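Side-chain contacts in WipB (Legionella pneumophila, PDB 5NNY), which is a Ser/Thr phosphatase effector translocated by Legionella that targets the host lysosomal nutrient-sensing machinery, its phosphatase domain being the part described here: residues I6-L11 / L19-R24; F59-E62 / E66-E69. All blocks are in the same frame, centred on the assembly; numbering follows the deposited sequence.

Contact 1 (I6-L11 / L19-R24)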
loop_
_atom_site.group_PDB
_atom_site.type_symbol
_atom_site.label_atom_id
_atom_site.label_comp_id
_atom_site.label_asym_id
_atom_site.label_seq_id
_atom_site.Cartn_x
_atom_site.Cartn_y
_atom_site.Cartn_z
ATOM N N ILE A 6 14.675 -0.289 6.014
ATOM C CA ILE A 6 13.508 -0.663 6.801
ATOM C C ILE A 6 12.575 -1.401 5.865
ATOM O O ILE A 6 12.208 -0.873 4.810
ATOM C CB ILE A 6 12.792 0.559 7.402
ATOM C CG1 ILE A 6 13.777 1.550 7.988
ATOM C CG2 ILE A 6 11.797 0.129 8.482
ATOM C CD1 ILE A 6 14.668 0.947 9.014
ATOM N N SER A 7 12.219 -2.623 6.223
ATOM C CA SER A 7 11.164 -3.344 5.536
ATOM C C SER A 7 10.076 -3.628 6.553
ATOM O O SER A 7 10.328 -4.314 7.550
ATOM C CB SER A 7 11.687 -4.637 4.915
ATOM O OG SER A 7 12.587 -4.328 3.864
ATOM N N MET A 8 8.878 -3.095 6.303
ATOM C CA MET A 8 7.741 -3.268 7.186
ATOM C C MET A 8 6.869 -4.408 6.697
ATOM O O MET A 8 6.609 -4.525 5.498
ATOM C CB MET A 8 6.901 -1.992 7.238
ATOM C CG MET A 8 7.667 -0.783 7.676
ATOM S SD MET A 8 6.510 0.463 8.225
ATOM C CE MET A 8 7.661 1.776 8.662
ATOM N N GLY A 9 6.393 -5.223 7.632
ATOM C CA GLY A 9 5.440 -6.250 7.303
ATOM C C GLY A 9 4.085 -5.664 6.944
ATOM O O GLY A 9 3.913 -4.462 6.749
ATOM N N ASP A 10 3.104 -6.555 6.836
ATOM C CA ASP A 10 1.744 -6.122 6.516
ATOM C C ASP A 10 1.172 -5.357 7.701
ATOM O O ASP A 10 0.970 -5.925 8.777
ATOM C CB ASP A 10 0.872 -7.317 6.155
ATOM C CG ASP A 10 1.166 -7.847 4.763
ATOM O OD1 ASP A 10 1.222 -7.042 3.805
ATOM O OD2 ASP A 10 1.366 -9.077 4.630
ATOM N N LEU A 11 0.898 -4.064 7.498
ATOM C CA LEU A 11 0.429 -3.204 8.580
ATOM C C LEU A 11 -1.040 -3.393 8.912
ATOM O O LEU A 11 -1.461 -3.021 10.021
ATOM C CB LEU A 11 0.674 -1.734 8.224
ATOM C CG LEU A 11 2.153 -1.359 8.124
ATOM C CD1 LEU A 11 2.305 -0.042 7.389
ATOM C CD2 LEU A 11 2.759 -1.277 9.531
ATOM N N LEU A 19 3.279 4.269 13.046
ATOM C CA LEU A 19 3.981 5.268 13.846
ATOM C C LEU A 19 5.083 4.639 14.693
ATOM O O LEU A 19 6.197 5.169 14.765
ATOM C CB LEU A 19 2.990 6.009 14.753
ATOM C CG LEU A 19 3.627 7.205 15.483
ATOM C CD1 LEU A 19 3.656 8.408 14.571
ATOM C CD2 LEU A 19 2.870 7.559 16.749
ATOM N N ASN A 20 4.781 3.530 15.369
ATOM C CA ASN A 20 5.755 2.908 16.261
ATOM C C ASN A 20 7.029 2.537 15.512
ATOM O O ASN A 20 8.145 2.825 15.975
ATOM C CB ASN A 20 5.137 1.677 16.920
ATOM C CG ASN A 20 5.813 1.316 18.225
ATOM O OD1 ASN A 20 6.296 2.187 18.959
ATOM N ND2 ASN A 20 5.834 0.026 18.536
ATOM N N ILE A 21 6.882 1.908 14.346
ATOM C CA ILE A 21 8.056 1.493 13.587
ATOM C C ILE A 21 8.856 2.709 13.143
ATOM O O ILE A 21 10.091 2.737 13.268
ATOM C CB ILE A 21 7.641 0.611 12.397
ATOM C CG1 ILE A 21 6.939 -0.656 12.886
ATOM C CG2 ILE A 21 8.856 0.222 11.565
ATOM C CD1 ILE A 21 6.206 -1.404 11.767
ATOM N N LEU A 22 8.165 3.749 12.658
ATOM C CA LEU A 22 8.838 4.966 12.215
ATOM C C LEU A 22 9.633 5.609 13.348
ATOM O O LEU A 22 10.713 6.153 13.113
ATOM C CB LEU A 22 7.813 5.952 11.647
ATOM C CG LEU A 22 7.176 5.580 10.316
ATOM C CD1 LEU A 22 5.954 6.447 10.056
ATOM C CD2 LEU A 22 8.197 5.736 9.185
ATOM N N VAL A 23 9.119 5.554 14.581
ATOM C CA VAL A 23 9.848 6.108 15.723
ATOM C C VAL A 23 11.031 5.216 16.096
ATOM O O VAL A 23 12.163 5.695 16.271
ATOM C CB VAL A 23 8.901 6.309 16.923
ATOM C CG1 VAL A 23 9.695 6.744 18.150
ATOM C CG2 VAL A 23 7.823 7.332 16.597
ATOM N N ARG A 24 10.784 3.909 16.238
ATOM C CA ARG A 24 11.810 2.983 16.704
ATOM C C ARG A 24 12.946 2.835 15.699
ATOM O O ARG A 24 14.059 2.466 16.078
ATOM C CB ARG A 24 11.186 1.614 16.997
ATOM C CG ARG A 24 10.285 1.607 18.220
ATOM C CD ARG A 24 9.630 0.244 18.457
ATOM N NE ARG A 24 10.590 -0.854 18.572
ATOM C CZ ARG A 24 11.225 -1.175 19.696
ATOM N NH1 ARG A 24 11.017 -0.472 20.805
ATOM N NH2 ARG A 24 12.074 -2.192 19.711
#

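Contact 2 (F59-E62 / E66-E69)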
loop_
_atom_site.group_PDB
_atom_site.type_symbol
_atom_site.label_atom_id
_atom_site.label_comp_id
_atom_site.label_asym_id
_atom_site.label_seq_id
_atom_site.Cartn_x
_atom_site.Cartn_y
_atom_site.Cartn_z
ATOM N N PHE A 59 -20.269 6.175 13.758
ATOM C CA PHE A 59 -21.035 6.250 12.520
ATOM C C PHE A 59 -22.526 6.011 12.714
ATOM O O PHE A 59 -23.293 6.219 11.770
ATOM C CB PHE A 59 -20.462 5.265 11.502
ATOM C CG PHE A 59 -19.048 5.579 11.123
ATOM C CD1 PHE A 59 -18.750 6.771 10.478
ATOM C CD2 PHE A 59 -18.017 4.704 11.429
ATOM C CE1 PHE A 59 -17.451 7.084 10.134
ATOM C CE2 PHE A 59 -16.703 5.008 11.081
ATOM C CZ PHE A 59 -16.418 6.199 10.435
ATOM N N SER A 60 -22.955 5.589 13.897
ATOM C CA SER A 60 -24.373 5.522 14.211
ATOM C C SER A 60 -24.822 6.695 15.070
ATOM O O SER A 60 -26.004 6.782 15.419
ATOM C CB SER A 60 -24.704 4.205 14.913
ATOM O OG SER A 60 -24.367 4.285 16.282
ATOM N N ALA A 61 -23.908 7.596 15.409
ATOM C CA ALA A 61 -24.231 8.710 16.276
ATOM C C ALA A 61 -24.876 9.829 15.476
ATOM O O ALA A 61 -24.495 10.110 14.334
ATOM C CB ALA A 61 -22.973 9.223 16.983
ATOM N N GLU A 62 -25.858 10.480 16.097
ATOM C CA GLU A 62 -26.540 11.587 15.444
ATOM C C GLU A 62 -25.577 12.728 15.151
ATOM O O GLU A 62 -25.697 13.404 14.123
ATOM C CB GLU A 62 -27.703 12.074 16.311
ATOM C CG GLU A 62 -28.307 11.006 17.235
ATOM C CD GLU A 62 -27.413 10.676 18.444
ATOM O OE1 GLU A 62 -27.111 9.480 18.664
ATOM O OE2 GLU A 62 -26.992 11.617 19.154
ATOM N N GLU A 66 -19.768 16.034 13.921
ATOM C CA GLU A 66 -19.053 16.767 14.964
ATOM C C GLU A 66 -17.957 15.905 15.575
ATOM O O GLU A 66 -16.817 16.348 15.727
ATOM C CB GLU A 66 -20.025 17.243 16.055
ATOM C CG GLU A 66 -19.301 17.790 17.300
ATOM C CD GLU A 66 -20.203 18.003 18.517
ATOM O OE1 GLU A 66 -19.810 18.809 19.387
ATOM O OE2 GLU A 66 -21.279 17.364 18.623
ATOM N N ARG A 67 -18.292 14.662 15.927
ATOM C CA ARG A 67 -17.325 13.751 16.529
ATOM C C ARG A 67 -16.100 13.582 15.643
ATOM O O ARG A 67 -14.959 13.634 16.120
ATOM C CB ARG A 67 -17.973 12.387 16.771
ATOM C CG ARG A 67 -19.027 12.325 17.882
ATOM C CD ARG A 67 -19.785 11.009 17.750
ATOM N NE ARG A 67 -20.767 10.742 18.806
ATOM C CZ ARG A 67 -20.626 9.782 19.715
ATOM N NH1 ARG A 67 -21.570 9.555 20.630
ATOM N NH2 ARG A 67 -19.532 9.045 19.710
ATOM N N LEU A 68 -16.328 13.318 14.354
ATOM C CA LEU A 68 -15.239 13.066 13.412
ATOM C C LEU A 68 -14.397 14.320 13.163
ATOM O O LEU A 68 -13.171 14.237 13.063
ATOM C CB LEU A 68 -15.806 12.542 12.092
ATOM C CG LEU A 68 -16.480 11.175 12.158
ATOM C CD1 LEU A 68 -17.301 10.903 10.914
ATOM C CD2 LEU A 68 -15.432 10.114 12.354
ATOM N N GLU A 69 -15.043 15.486 13.067
ATOM C CA GLU A 69 -14.307 16.737 12.891
ATOM C C GLU A 69 -13.345 16.982 14.048
ATOM O O GLU A 69 -12.202 17.401 13.835
ATOM C CB GLU A 69 -15.272 17.922 12.763
ATOM C CG GLU A 69 -16.238 17.875 11.574
ATOM C CD GLU A 69 -15.674 18.463 10.290
ATOM O OE1 GLU A 69 -14.443 18.664 10.200
ATOM O OE2 GLU A 69 -16.477 18.732 9.367
HETATM O O HOH W 1 -24.101 11.124 20.439
#

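Contact 1 (I6-L11 / L19-R24)
Met-8 meets Ile-21 without any hydrogen bond between their segments; within residues 19-24 the shorter backbone hydrogen bond, Arg-24 N to Asn-20 O at 2.9 Å, stays inside the helix that brings Ile-21 here. What joins strand 6-8 to helix 15-24 is apolar packing. The strand and helix segments run nearly antiparallel, their axes 10.6 Å apart at closest approach.

Met-8 reaches across this gap. Its chain is extended beyond CG (chi3 -179°), which carries the methyl CE out against the helix, where it lies 3.5 Å from Ile-21 CG2. The side chains pass one another head to tail, and Met-8 SD lies 4.0 Å from Ile-21 CD1. Beyond Ile-21 the methionine methyl also meets the next residue of the helix, CE to Leu-22 CD2 at 4.0 Å.

Ile-21 spreads its two branches over the strand and the turn after it. With CG1 beside the backbone N (chi1 -61°), CD1 reaches Leu-11 CD2 at 4.1 Å, while CG2 serves Met-8 and, more loosely, Ile-6 CG2 at 4.3 Å. Phe-18 of the same helix touches both Met-8 and Leu-11, and Ile-91 of the neighbouring strand 90-93 also packs on Met-8.

This is the first beta-alpha unit of the calcineurin-like phosphoesterase fold. The strand leads into a Gly-Asp-Leu-His sequence, the signature whose Asp and His bind metal in relatives. Asp-10 touches His-209 and its carboxylate comes near that of Asp-96, consistent with such a site. Because the packing on this face of the strand depends on methyl groups and a thioether, the helix is held here by shape and burial rather than by hydrogen bonds.

Contact 2 (F59-E62 / E66-E69)
Ala-61 and Arg-67 make the tighter of the two van der Waals contacts: the alanine methyl lies over one face of the guanidinium, with CB 3.2 Å from Arg-67 NE and 3.6 Å from CZ. The arginine chain is extended from CG to NE (chi3 175°), which lays it across the loop as far as this methyl.

The other contact is wholly apolar. The side chains of Phe-59 and Leu-68 lie roughly perpendicular, and Phe-59 CE1 stands 3.9 Å from Leu-68 CD1. Ala-167 of helix 159-169 also packs on Leu-68, while Ala-163 of that helix touches the phenylalanine. Loop 59-62 thus lies against the start of helix 64-79; residues 61-88 are predicted to be coiled coil.

Polar contacts grip the guanidinium. Its strongest partner lies outside the two segments, a salt bridge from NH2 to Glu-46 OE2, and a hydrogen bond runs from NE to Asn-63 OD1. Between the segments a water lying in the guanidinium plane, at its edge, accepts from Arg-67 NH1 at 3.0 Å and donates to Glu-62 OE2 at 3.2 Å.

Along the chain, contact 1 closes before contact 2 opens, with helix 32-42 between them. Their centres are 30 Å apart and their nearest atoms about 17 Å, so they do not touch and share no helix or strand. Contact 1 lies nearer the middle of the domain, where strand 6-8 forms one outer edge of the six-stranded mixed sheet. Contact 2 is about 27 Å from the centre of the chain, on helix 64-79, followed by strand 83-84 and then strand 90-93, the sheet neighbour of strand 6-8. One therefore packs a helix against the phosphoesterase sheet, and the other packs a loop against the start of helix 64-79, at the periphery of the domain.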